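Local coordinates for carboxylic ester hydrolase (Aspergillus niger, PDB 7K4O), which hydrolyses ester bonds of tannins as a tannin acyl hydrolase, probably through a serine-based mechanism, and holds gallic acid in its pocket, at residues 191-196 against 209-214; 215-220 against 319-324; 221-226 against 377-382; 308-313 against 329-334. All coordinates share one frame; numbering follows the deposited sequence.

Contact 1 of 4, residues 191-196 against 209-214. With GDE (3,4,5-trihydroxybenzoic acid), chain J.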
# COMPACT_ATOMS: atom_id res chain seq x y z
N GLU A 191 4.09 4.62 4.03
CA GLU A 191 4.71 5.94 4.15
C GLU A 191 3.66 6.99 4.48
O GLU A 191 3.93 7.85 5.32
CB GLU A 191 5.49 6.30 2.91
CG GLU A 191 6.74 5.45 2.71
CD GLU A 191 7.29 5.41 1.30
OE1 GLU A 191 6.94 6.28 0.49
OE2 GLU A 191 8.13 4.51 1.02
N GLY A 192 2.47 6.90 3.88
CA GLY A 192 1.38 7.82 4.28
C GLY A 192 1.06 7.69 5.76
O GLY A 192 1.02 8.68 6.48
N TRP A 193 0.87 6.46 6.24
CA TRP A 193 0.55 6.25 7.68
C TRP A 193 1.70 6.70 8.57
O TRP A 193 1.45 7.15 9.69
CB TRP A 193 0.16 4.80 7.97
CG TRP A 193 -1.24 4.47 7.59
CD1 TRP A 193 -1.63 3.56 6.66
CD2 TRP A 193 -2.44 5.11 8.06
NE1 TRP A 193 -3.00 3.52 6.59
CE2 TRP A 193 -3.52 4.47 7.43
CE3 TRP A 193 -2.72 6.10 9.02
CZ2 TRP A 193 -4.84 4.82 7.69
CZ3 TRP A 193 -4.03 6.44 9.27
CH2 TRP A 193 -5.08 5.82 8.59
N SER A 194 2.95 6.62 8.11
CA SER A 194 4.12 6.99 8.93
C SER A 194 4.00 8.46 9.36
O SER A 194 4.47 8.83 10.46
CB SER A 194 5.43 6.72 8.24
OG SER A 194 5.74 7.66 7.22
N GLN A 195 3.44 9.30 8.50
CA GLN A 195 3.30 10.74 8.80
C GLN A 195 2.00 11.03 9.58
O GLN A 195 2.04 11.77 10.56
CB GLN A 195 3.29 11.59 7.53
CG GLN A 195 4.50 11.35 6.65
CD GLN A 195 5.81 11.62 7.35
OE1 GLN A 195 6.11 12.74 7.72
NE2 GLN A 195 6.57 10.56 7.62
N VAL A 196 0.89 10.41 9.19
CA VAL A 196 -0.42 10.60 9.87
C VAL A 196 -0.30 10.20 11.35
O VAL A 196 -0.88 10.83 12.19
CB VAL A 196 -1.51 9.86 9.13
CG1 VAL A 196 -2.81 9.83 9.91
CG2 VAL A 196 -1.74 10.42 7.71
N GLY A 209 -3.42 3.43 -0.23
CA GLY A 209 -3.75 2.08 -0.72
C GLY A 209 -2.96 0.98 -0.02
O GLY A 209 -1.73 1.16 0.16
N ALA A 210 -3.62 -0.15 0.29
CA ALA A 210 -3.03 -1.46 0.73
C ALA A 210 -1.66 -1.26 1.38
O ALA A 210 -0.63 -1.63 0.81
CB ALA A 210 -2.92 -2.38 -0.46
N PRO A 211 -1.61 -0.65 2.56
CA PRO A 211 -0.34 -0.26 3.13
C PRO A 211 0.48 -1.45 3.66
O PRO A 211 -0.10 -2.31 4.36
CB PRO A 211 -0.74 0.71 4.24
CG PRO A 211 -2.13 0.29 4.64
CD PRO A 211 -2.76 -0.16 3.35
N ALA A 212 1.78 -1.40 3.42
CA ALA A 212 2.75 -2.36 3.98
C ALA A 212 3.11 -2.02 5.44
O ALA A 212 4.32 -2.05 5.79
CB ALA A 212 3.93 -2.45 3.10
N PHE A 213 2.10 -1.69 6.25
CA PHE A 213 2.33 -1.45 7.69
C PHE A 213 2.26 -2.80 8.45
O PHE A 213 2.22 -3.89 7.84
CB PHE A 213 1.41 -0.35 8.19
CG PHE A 213 -0.08 -0.58 8.08
CD1 PHE A 213 -0.62 -1.81 7.80
CD2 PHE A 213 -0.93 0.50 8.31
CE1 PHE A 213 -2.00 -1.97 7.80
CE2 PHE A 213 -2.31 0.34 8.25
CZ PHE A 213 -2.83 -0.90 8.07
N ARG A 214 2.29 -2.72 9.77
CA ARG A 214 2.40 -3.89 10.66
C ARG A 214 3.63 -4.69 10.21
O ARG A 214 3.56 -5.93 10.10
CB ARG A 214 1.10 -4.70 10.67
CG ARG A 214 0.93 -5.53 11.92
CD ARG A 214 -0.43 -6.20 12.01
NE ARG A 214 -1.48 -5.17 12.17
CZ ARG A 214 -2.38 -4.79 11.25
NH1 ARG A 214 -2.42 -5.35 10.06
NH2 ARG A 214 -3.16 -3.79 11.54
OAA GDE J . 5.36 -1.81 -2.06
OAB GDE J . 4.60 -3.48 -3.29
OAC GDE J . 7.07 -4.20 2.15
OAD GDE J . 3.95 -7.22 0.15
OAE GDE J . 5.62 -6.62 2.14
CAF GDE J . 6.06 -3.61 -0.01
CAG GDE J . 4.47 -5.15 -1.04
CAH GDE J . 5.05 -3.03 -2.21
CAI GDE J . 6.21 -4.49 1.07
CAJ GDE J . 4.65 -6.06 0.03
CAK GDE J . 5.23 -3.99 -1.06
CAL GDE J . 5.48 -5.71 1.06
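Trp193 meets Pro211 and Phe213 with the five-membered part of its indole, and Trp193, Pro211 and Phe213 make the whole contact, a modest 114 Å² of buried surface. Helix 187-196 follows strand 179-185 of the alpha/beta-hydrolase sheet, consistent with a nucleophile elbow at Ser186. Along it, Glu191 comes first; its OE1 is turned to other partners, accepting hydrogen bonds from His155 and from the backbone N of Gly95. One residue further, the carbonyl O of Gly192 accepts from both Gln195 N and Val196 N. Trp193 then reaches across. With CG beside the backbone N and anti to the carbonyl carbon (chi1 -79°), its CD1 lies 3.5 Å from Phe213 CD2. The five-membered ring of Trp193 and the Phe213 ring are oblique, planes at 31°, centroids 5.1 Å apart. Pro211 CB approaches the indole at its edge, close to the ring plane, 3.8 Å from Trp193 CD1. Pro211 also serves the phenyl ring: its CG lies 3.6 Å above the Phe213 plane, over the centre. Phe213 reaches this place with CG between its backbone N and carbonyl carbon (chi1 61°). Next, Ser194 turns back on its own helix, its OG donating to Glu191 O at 2.6 Å. Between Pro211 and Phe213, Ala212 is the centre of an inverse gamma turn, its CB 3.7 Å from CAI of the gallic acid. The loop joins strand 205-209 to helix 215-221, while Trp193 is bordered by His413 of strand 410-416, Tyr430 of helix 425-438 and Tyr455 of strand 455-460, all edge-to-face.

Contact 2 of 4, residues 215-220 against 319-324. With GDE (3,4,5-trihydroxybenzoic acid), chain J.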
# COMPACT_ATOMS: atom_id res chain seq x y z
N TRP A 215 4.75 -4.01 10.05
CA TRP A 215 5.97 -4.46 9.37
C TRP A 215 6.38 -5.90 9.76
O TRP A 215 6.56 -6.72 8.84
CB TRP A 215 7.11 -3.49 9.64
CG TRP A 215 8.30 -3.81 8.79
CD1 TRP A 215 9.38 -4.59 9.08
CD2 TRP A 215 8.58 -3.23 7.50
NE1 TRP A 215 10.24 -4.60 8.02
CE2 TRP A 215 9.80 -3.77 7.04
CE3 TRP A 215 7.88 -2.34 6.66
CZ2 TRP A 215 10.30 -3.47 5.78
CZ3 TRP A 215 8.39 -2.03 5.43
CH2 TRP A 215 9.59 -2.58 4.99
N SER A 216 6.54 -6.18 11.05
CA SER A 216 7.14 -7.48 11.45
C SER A 216 6.20 -8.61 11.04
O SER A 216 6.70 -9.74 10.85
CB SER A 216 7.48 -7.47 12.96
OG SER A 216 6.31 -7.43 13.76
N PHE A 217 4.89 -8.40 11.02
CA PHE A 217 3.91 -9.46 10.69
C PHE A 217 3.81 -9.54 9.18
O PHE A 217 3.87 -10.62 8.60
CB PHE A 217 2.58 -9.17 11.36
CG PHE A 217 2.54 -9.40 12.85
CD1 PHE A 217 3.24 -8.59 13.73
CD2 PHE A 217 1.87 -10.49 13.38
CE1 PHE A 217 3.27 -8.86 15.08
CE2 PHE A 217 1.86 -10.73 14.73
CZ PHE A 217 2.56 -9.92 15.58
N GLN A 218 3.69 -8.39 8.50
CA GLN A 218 3.47 -8.35 7.05
C GLN A 218 4.67 -8.94 6.33
O GLN A 218 4.50 -9.69 5.36
CB GLN A 218 3.25 -6.89 6.61
CG GLN A 218 3.39 -6.69 5.10
CD GLN A 218 2.54 -7.62 4.25
OE1 GLN A 218 1.49 -8.08 4.70
NE2 GLN A 218 2.97 -7.79 3.01
N GLN A 219 5.93 -8.57 6.69
CA GLN A 219 7.07 -9.05 5.91
C GLN A 219 7.28 -10.56 6.20
O GLN A 219 7.51 -11.34 5.26
CB GLN A 219 8.36 -8.30 6.22
CG GLN A 219 8.28 -6.77 6.08
CD GLN A 219 7.64 -6.31 4.79
OE1 GLN A 219 7.72 -7.00 3.77
NE2 GLN A 219 7.12 -5.07 4.81
N THR A 220 7.15 -10.95 7.45
CA THR A 220 7.44 -12.35 7.82
C THR A 220 6.36 -13.28 7.22
O THR A 220 6.73 -14.42 6.82
CB THR A 220 7.51 -12.52 9.32
OG1 THR A 220 8.47 -11.59 9.86
CG2 THR A 220 7.91 -13.92 9.71
N ARG A 319 -2.41 -21.80 18.25
CA ARG A 319 -2.84 -20.41 18.54
C ARG A 319 -2.56 -19.56 17.31
O ARG A 319 -1.51 -19.72 16.68
CB ARG A 319 -2.11 -19.87 19.77
CG ARG A 319 -2.44 -20.61 21.07
CD ARG A 319 -1.53 -20.11 22.20
NE ARG A 319 -0.12 -20.45 21.90
CZ ARG A 319 0.84 -20.70 22.81
NH1 ARG A 319 0.62 -20.59 24.11
NH2 ARG A 319 2.05 -21.06 22.41
N ARG A 320 -3.47 -18.63 17.02
CA ARG A 320 -3.34 -17.80 15.80
C ARG A 320 -2.30 -16.70 16.01
O ARG A 320 -2.44 -15.94 16.99
CB ARG A 320 -4.68 -17.16 15.42
CG ARG A 320 -4.56 -16.41 14.09
CD ARG A 320 -5.87 -15.80 13.65
NE ARG A 320 -6.77 -16.74 12.99
CZ ARG A 320 -6.77 -17.05 11.72
NH1 ARG A 320 -5.83 -16.59 10.90
NH2 ARG A 320 -7.72 -17.87 11.26
N VAL A 321 -1.37 -16.61 15.09
CA VAL A 321 -0.32 -15.56 15.07
C VAL A 321 -0.73 -14.43 14.12
O VAL A 321 -0.50 -13.25 14.49
CB VAL A 321 1.03 -16.15 14.65
CG1 VAL A 321 2.11 -15.10 14.86
CG2 VAL A 321 1.35 -17.45 15.41
N TYR A 322 -1.22 -14.75 12.94
CA TYR A 322 -1.62 -13.71 11.96
C TYR A 322 -2.72 -14.29 11.08
O TYR A 322 -3.26 -15.36 11.36
CB TYR A 322 -0.38 -13.18 11.22
CG TYR A 322 -0.53 -11.76 10.66
CD1 TYR A 322 -1.09 -10.76 11.43
CD2 TYR A 322 -0.16 -11.46 9.36
CE1 TYR A 322 -1.28 -9.48 10.92
CE2 TYR A 322 -0.28 -10.16 8.86
CZ TYR A 322 -0.83 -9.18 9.66
OH TYR A 322 -1.02 -7.92 9.11
N PHE A 323 -3.01 -13.60 9.99
CA PHE A 323 -4.01 -13.98 8.97
C PHE A 323 -3.35 -13.83 7.64
O PHE A 323 -2.26 -13.26 7.50
CB PHE A 323 -5.31 -13.18 9.15
CG PHE A 323 -5.08 -11.72 9.48
CD1 PHE A 323 -4.64 -10.87 8.50
CD2 PHE A 323 -5.26 -11.25 10.76
CE1 PHE A 323 -4.35 -9.55 8.81
CE2 PHE A 323 -5.04 -9.92 11.05
CZ PHE A 323 -4.56 -9.10 10.08
N SER A 324 -4.00 -14.42 6.65
CA SER A 324 -3.45 -14.49 5.30
C SER A 324 -4.41 -13.79 4.33
O SER A 324 -5.41 -13.18 4.77
CB SER A 324 -3.19 -15.94 4.91
OG SER A 324 -2.42 -16.01 3.74
OAA GDE J . 5.36 -1.81 -2.06
OAB GDE J . 4.60 -3.48 -3.29
OAC GDE J . 7.07 -4.20 2.15
OAD GDE J . 3.95 -7.22 0.15
OAE GDE J . 5.62 -6.62 2.14
CAF GDE J . 6.06 -3.61 -0.01
CAG GDE J . 4.47 -5.15 -1.04
CAH GDE J . 5.05 -3.03 -2.21
CAI GDE J . 6.21 -4.49 1.07
CAJ GDE J . 4.65 -6.06 0.03
CAK GDE J . 5.23 -3.99 -1.06
CAL GDE J . 5.48 -5.71 1.06
O HOH W 1 -0.14 -7.35 6.67
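Phe217 and Tyr322 are set obliquely, their ring planes at 56° and centroids 5.3 Å apart, but the more telling element is a CH-pi contact. Phe217 CB stands 3.7 Å from the Tyr322 centroid and only 6° off the ring normal. The opposite face of the tyrosine is taken by Phe323 CD1, so the phenol is sandwiched. The Phe217 ring itself is met at its edge by Val321 O, 3.5 Å from CE2; this buried carbonyl has no polar partner in the model. At the hydroxyl end, Tyr322 OH is hydrogen-bonded to Arg214 NH1 and to a water that donates to Gln218 OE1. Gln218 is bent at chi2, which brings its amide round to the ligand: NE2 donates to the gallic acid OAE at 3.0 Å, almost straight at 178°, and also bonds Ser421 O. The adjacent Gln219 grips the same phenolic edge twice, OE1 accepting from OAE at 2.7 Å and NE2 donating to OAC at 2.8 Å. Gln218 therefore links the aromatic contact to the ligand pocket through one amide. In this alpha/beta-hydrolase, helix 215-221 is flanked by helix 351-361 through Tyr356 and by helix 376-390 through Met383, while Tyr322 rests on Ala426 of helix 425-438.

Contact 3 of 4, residues 221-226 against 377-382. With GDE (3,4,5-trihydroxybenzoic acid), chain J.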
# COMPACT_ATOMS: atom_id res chain seq x y z
N GLN A 221 5.12 -12.87 7.13
CA GLN A 221 4.03 -13.74 6.60
C GLN A 221 4.28 -14.09 5.14
O GLN A 221 3.69 -15.11 4.69
CB GLN A 221 2.64 -13.20 6.89
CG GLN A 221 2.28 -11.93 6.15
CD GLN A 221 1.83 -12.14 4.72
OE1 GLN A 221 1.07 -13.09 4.45
NE2 GLN A 221 2.34 -11.30 3.80
N HIS A 222 5.13 -13.38 4.43
CA HIS A 222 5.50 -13.71 3.04
C HIS A 222 6.19 -15.10 2.99
O HIS A 222 6.24 -15.66 1.90
CB HIS A 222 6.38 -12.66 2.42
CG HIS A 222 5.63 -11.52 1.79
ND1 HIS A 222 4.81 -11.72 0.69
CD2 HIS A 222 5.61 -10.18 2.09
CE1 HIS A 222 4.35 -10.53 0.29
NE2 HIS A 222 4.82 -9.56 1.15
N LEU A 223 6.70 -15.58 4.12
CA LEU A 223 7.39 -16.91 4.19
C LEU A 223 6.37 -17.96 4.59
O LEU A 223 6.74 -19.13 4.57
CB LEU A 223 8.55 -16.86 5.20
CG LEU A 223 9.73 -16.00 4.82
CD1 LEU A 223 10.83 -16.03 5.92
CD2 LEU A 223 10.34 -16.38 3.50
N TYR A 224 5.14 -17.59 5.00
CA TYR A 224 4.19 -18.57 5.56
C TYR A 224 3.87 -19.69 4.53
O TYR A 224 4.00 -20.90 4.86
CB TYR A 224 2.91 -17.92 6.03
CG TYR A 224 1.90 -18.87 6.59
CD1 TYR A 224 2.26 -19.84 7.51
CD2 TYR A 224 0.60 -18.87 6.13
CE1 TYR A 224 1.33 -20.76 7.97
CE2 TYR A 224 -0.34 -19.76 6.60
CZ TYR A 224 0.04 -20.75 7.49
OH TYR A 224 -0.92 -21.64 7.97
N SER A 225 3.46 -19.35 3.32
CA SER A 225 3.16 -20.35 2.27
C SER A 225 4.36 -21.31 2.07
O SER A 225 4.13 -22.53 1.98
CB SER A 225 2.81 -19.69 0.99
OG SER A 225 1.56 -19.04 1.10
N ASN A 226 5.56 -20.79 1.97
CA ASN A 226 6.80 -21.61 1.86
C ASN A 226 6.86 -22.60 3.03
O ASN A 226 7.17 -23.82 2.79
CB ASN A 226 8.06 -20.76 1.91
CG ASN A 226 8.39 -19.93 0.70
OD1 ASN A 226 9.07 -18.90 0.84
ND2 ASN A 226 7.96 -20.34 -0.48
N ASP A 377 6.70 -21.85 14.37
CA ASP A 377 7.14 -21.13 15.59
C ASP A 377 8.30 -20.17 15.27
O ASP A 377 8.35 -19.11 15.94
CB ASP A 377 7.54 -22.13 16.70
CG ASP A 377 6.37 -22.82 17.39
OD1 ASP A 377 5.21 -22.42 17.20
OD2 ASP A 377 6.63 -23.82 18.13
N THR A 378 9.18 -20.50 14.33
CA THR A 378 10.28 -19.58 13.91
C THR A 378 9.61 -18.30 13.37
O THR A 378 10.08 -17.18 13.71
CB THR A 378 11.16 -20.17 12.81
OG1 THR A 378 11.57 -21.49 13.19
CG2 THR A 378 12.39 -19.36 12.48
N LEU A 379 8.59 -18.47 12.55
CA LEU A 379 7.86 -17.29 11.95
C LEU A 379 7.22 -16.48 13.08
O LEU A 379 7.32 -15.22 13.08
CB LEU A 379 6.82 -17.75 10.93
CG LEU A 379 7.34 -18.53 9.73
CD1 LEU A 379 6.22 -18.82 8.77
CD2 LEU A 379 8.46 -17.82 9.00
N LYS A 380 6.56 -17.12 14.04
CA LYS A 380 5.97 -16.43 15.19
C LYS A 380 7.05 -15.62 15.91
O LYS A 380 6.83 -14.45 16.24
CB LYS A 380 5.32 -17.43 16.14
CG LYS A 380 4.90 -16.84 17.47
CD LYS A 380 4.45 -17.90 18.46
CE LYS A 380 4.05 -17.32 19.79
NZ LYS A 380 3.45 -18.35 20.67
N ASP A 381 8.19 -16.23 16.17
CA ASP A 381 9.26 -15.56 16.96
C ASP A 381 9.75 -14.31 16.20
O ASP A 381 10.00 -13.29 16.86
CB ASP A 381 10.44 -16.51 17.23
CG ASP A 381 10.09 -17.64 18.20
OD1 ASP A 381 9.08 -17.53 18.90
OD2 ASP A 381 10.85 -18.63 18.22
N TRP A 382 9.88 -14.40 14.89
CA TRP A 382 10.27 -13.23 14.05
C TRP A 382 9.20 -12.15 14.12
O TRP A 382 9.56 -10.94 14.25
CB TRP A 382 10.54 -13.69 12.63
CG TRP A 382 11.91 -14.28 12.42
CD1 TRP A 382 13.08 -13.96 13.02
CD2 TRP A 382 12.22 -15.30 11.45
NE1 TRP A 382 14.09 -14.71 12.48
CE2 TRP A 382 13.60 -15.51 11.51
CE3 TRP A 382 11.48 -15.96 10.48
CZ2 TRP A 382 14.25 -16.40 10.66
CZ3 TRP A 382 12.12 -16.82 9.61
CH2 TRP A 382 13.49 -17.04 9.71
OAA GDE J . 5.36 -1.81 -2.06
OAB GDE J . 4.60 -3.48 -3.29
OAC GDE J . 7.07 -4.20 2.15
OAD GDE J . 3.95 -7.22 0.15
OAE GDE J . 5.62 -6.62 2.14
CAF GDE J . 6.06 -3.61 -0.01
CAG GDE J . 4.47 -5.15 -1.04
CAH GDE J . 5.05 -3.03 -2.21
CAI GDE J . 6.21 -4.49 1.07
CAJ GDE J . 4.65 -6.06 0.03
CAK GDE J . 5.23 -3.99 -1.06
CAL GDE J . 5.48 -5.71 1.06
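Leu379 and Leu223 meet through a methyl of Leu379, CD2, which lies against Leu223 CB at 3.9 Å. Both leucines have CG beside the backbone N and an extended second torsion (chi2 180° in Leu223, -175° in Leu379). The two methyls of Leu379 divide the work: CD2 takes Leu223, whereas CD1 meets the backbone at Tyr224, 3.8 Å from Tyr224 CA, and lies near the plane of the Tyr224 ring at its edge. Further out, Leu223 CD1 meets Trp382 CZ3 on the same helix 376-390, 4.0 Å away; these two side chains cross at about a right angle. Tyr224 OH is hydrogen-bonded to Thr308 O. His222 faces the pocket, its NE2 in a hydrogen bond of 2.7 Å with the gallic acid OAD, which lies at the edge of the imidazole, and in a second one, 3.2 Å, to OAE. Its ND1 is bonded to Asp333 OD1, and Gln221 NE2 lies over one imidazole face. Across the contact the closest pairs are carbon to carbon, so the hold on helix 376-390 is apolar and without directional bonds. At His222, by contrast, the bond from Asp333 to ND1 helps fix the rotation of the ring, so that NE2 faces the ligand.

Contact 4 of 4, residues 308-313 against 329-334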
# COMPACT_ATOMS: atom_id res chain seq x y z
N THR A 308 -4.55 -24.52 4.40
CA THR A 308 -3.63 -24.17 5.52
C THR A 308 -3.14 -22.72 5.31
O THR A 308 -3.08 -21.98 6.29
CB THR A 308 -2.50 -25.21 5.64
OG1 THR A 308 -3.14 -26.48 5.86
CG2 THR A 308 -1.59 -24.88 6.79
N ILE A 309 -2.80 -22.36 4.08
CA ILE A 309 -2.34 -20.98 3.72
C ILE A 309 -3.48 -20.03 4.03
O ILE A 309 -3.30 -19.05 4.79
CB ILE A 309 -1.90 -20.90 2.26
CG1 ILE A 309 -0.61 -21.69 2.05
CG2 ILE A 309 -1.74 -19.44 1.84
CD1 ILE A 309 -0.23 -21.89 0.61
N ILE A 310 -4.66 -20.31 3.50
CA ILE A 310 -5.83 -19.41 3.73
C ILE A 310 -6.10 -19.24 5.22
O ILE A 310 -6.51 -18.14 5.63
CB ILE A 310 -7.04 -19.87 2.91
CG1 ILE A 310 -6.71 -19.62 1.44
CG2 ILE A 310 -8.33 -19.20 3.33
CD1 ILE A 310 -7.67 -20.22 0.46
N ASN A 311 -5.92 -20.28 6.04
CA ASN A 311 -6.25 -20.23 7.48
C ASN A 311 -5.27 -19.35 8.28
O ASN A 311 -5.59 -19.06 9.40
CB ASN A 311 -6.22 -21.65 8.07
CG ASN A 311 -6.89 -21.74 9.41
OD1 ASN A 311 -8.06 -21.37 9.57
ND2 ASN A 311 -6.17 -22.24 10.39
N GLY A 312 -4.13 -19.00 7.70
CA GLY A 312 -3.17 -18.07 8.34
C GLY A 312 -2.24 -18.79 9.32
O GLY A 312 -2.56 -19.88 9.83
N LEU A 313 -1.13 -18.14 9.64
CA LEU A 313 -0.11 -18.71 10.55
C LEU A 313 -0.70 -18.98 11.92
O LEU A 313 -1.22 -18.06 12.60
CB LEU A 313 1.08 -17.76 10.63
CG LEU A 313 2.14 -18.16 11.66
CD1 LEU A 313 2.80 -19.46 11.27
CD2 LEU A 313 3.18 -17.07 11.75
N ALA A 329 -7.57 -14.36 -3.83
CA ALA A 329 -6.20 -13.84 -4.06
C ALA A 329 -5.32 -14.93 -4.65
O ALA A 329 -5.40 -16.10 -4.16
CB ALA A 329 -5.61 -13.27 -2.77
N ALA A 330 -4.49 -14.58 -5.62
CA ALA A 330 -3.52 -15.51 -6.23
C ALA A 330 -2.57 -16.06 -5.16
O ALA A 330 -2.25 -15.37 -4.18
CB ALA A 330 -2.77 -14.85 -7.32
N PHE A 331 -2.11 -17.30 -5.35
CA PHE A 331 -1.15 -17.94 -4.43
C PHE A 331 0.28 -17.58 -4.83
O PHE A 331 1.11 -18.49 -5.12
CB PHE A 331 -1.39 -19.46 -4.43
CG PHE A 331 -2.60 -19.90 -3.66
CD1 PHE A 331 -3.85 -19.95 -4.25
CD2 PHE A 331 -2.49 -20.28 -2.34
CE1 PHE A 331 -4.96 -20.34 -3.53
CE2 PHE A 331 -3.60 -20.66 -1.62
CZ PHE A 331 -4.84 -20.70 -2.21
N ASP A 332 0.65 -16.29 -4.77
CA ASP A 332 1.99 -15.84 -5.20
C ASP A 332 3.05 -16.31 -4.21
O ASP A 332 4.09 -16.75 -4.66
CB ASP A 332 2.07 -14.31 -5.36
CG ASP A 332 1.49 -13.80 -6.67
OD1 ASP A 332 0.36 -14.18 -6.99
OD2 ASP A 332 2.18 -13.00 -7.35
N ASP A 333 2.80 -16.16 -2.90
CA ASP A 333 3.77 -16.55 -1.86
C ASP A 333 4.07 -18.05 -2.04
O ASP A 333 5.23 -18.46 -1.79
CB ASP A 333 3.24 -16.31 -0.46
CG ASP A 333 3.39 -14.84 -0.00
OD1 ASP A 333 3.97 -14.02 -0.77
OD2 ASP A 333 2.94 -14.60 1.12
N ALA A 334 3.06 -18.81 -2.45
CA ALA A 334 3.18 -20.29 -2.55
C ALA A 334 3.94 -20.73 -3.79
O ALA A 334 4.19 -21.98 -3.93
CB ALA A 334 1.80 -20.94 -2.51
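A helix packed on an inverse gamma turn makes this contact: Ile309 and Ile310, in the last part of helix 300-310, meet the ring of Phe331, which is the centre of the turn. The buried side belongs to Ile309, which has two partners. Its CD1 sits 3.8 Å from Ala334 CB and 4.0 Å from Phe331 CD2, and it comes to the phenyl ring at the edge, near the plane. CG1 of Ile309 lies beside the backbone N and anti to the carbonyl carbon (chi1 -69°), and the extended second torsion (chi2 169°) carries CD1 into the angle between Phe331 and Ala334. The branch methyl CG2 adds a looser touch, 4.1 Å from Phe331 CE2. Ile309 and Ala334 are both buried, and helix 224-232 lies alongside, with Ser225 against Ile309 and Glu229 against Ala334.

The other side is more open. Ile310 and Phe331 remain partly exposed, and their side chains cross at about a right angle, with a single approach between them. Phe331 also has Leu241 and Val245 of helix 238-252 as neighbours, so the turn is held between two helices of the alpha/beta-hydrolase chain. Gly312, with a positive phi of 84°, leaves helical torsions; its N bonds Ile309 O at 3.0 Å. Of the polar residues in the loop, Asp333 is buried, and its OD2 is hydrogen-bonded to Tyr325 OH. Toward the partly exposed side, Ile310 CD1 lies 3.9 Å from Phe331 CZ.

The chain meets contact 1 first; its loop 209-214 runs straight into helix 215-221 of contact 2, their centres about 16 Å apart. Contacts 2 and 3 lie closest, about 7 Å between centres, on the consecutive helices 215-221 and 224-232, and their segments alternate along the chain. Contact 4 is nested inside the loop closed by contact 3, with centres about 12 Å apart, and its centre is also about 12 Å from that of contact 2, to which Val321 N and Leu313 O join it. Contacts 1 to 3 each touch the gallic acid. Contact 1, beside the central sheet, is nearest the centre of the chain, and contacts 2 to 4 cluster on one side of it.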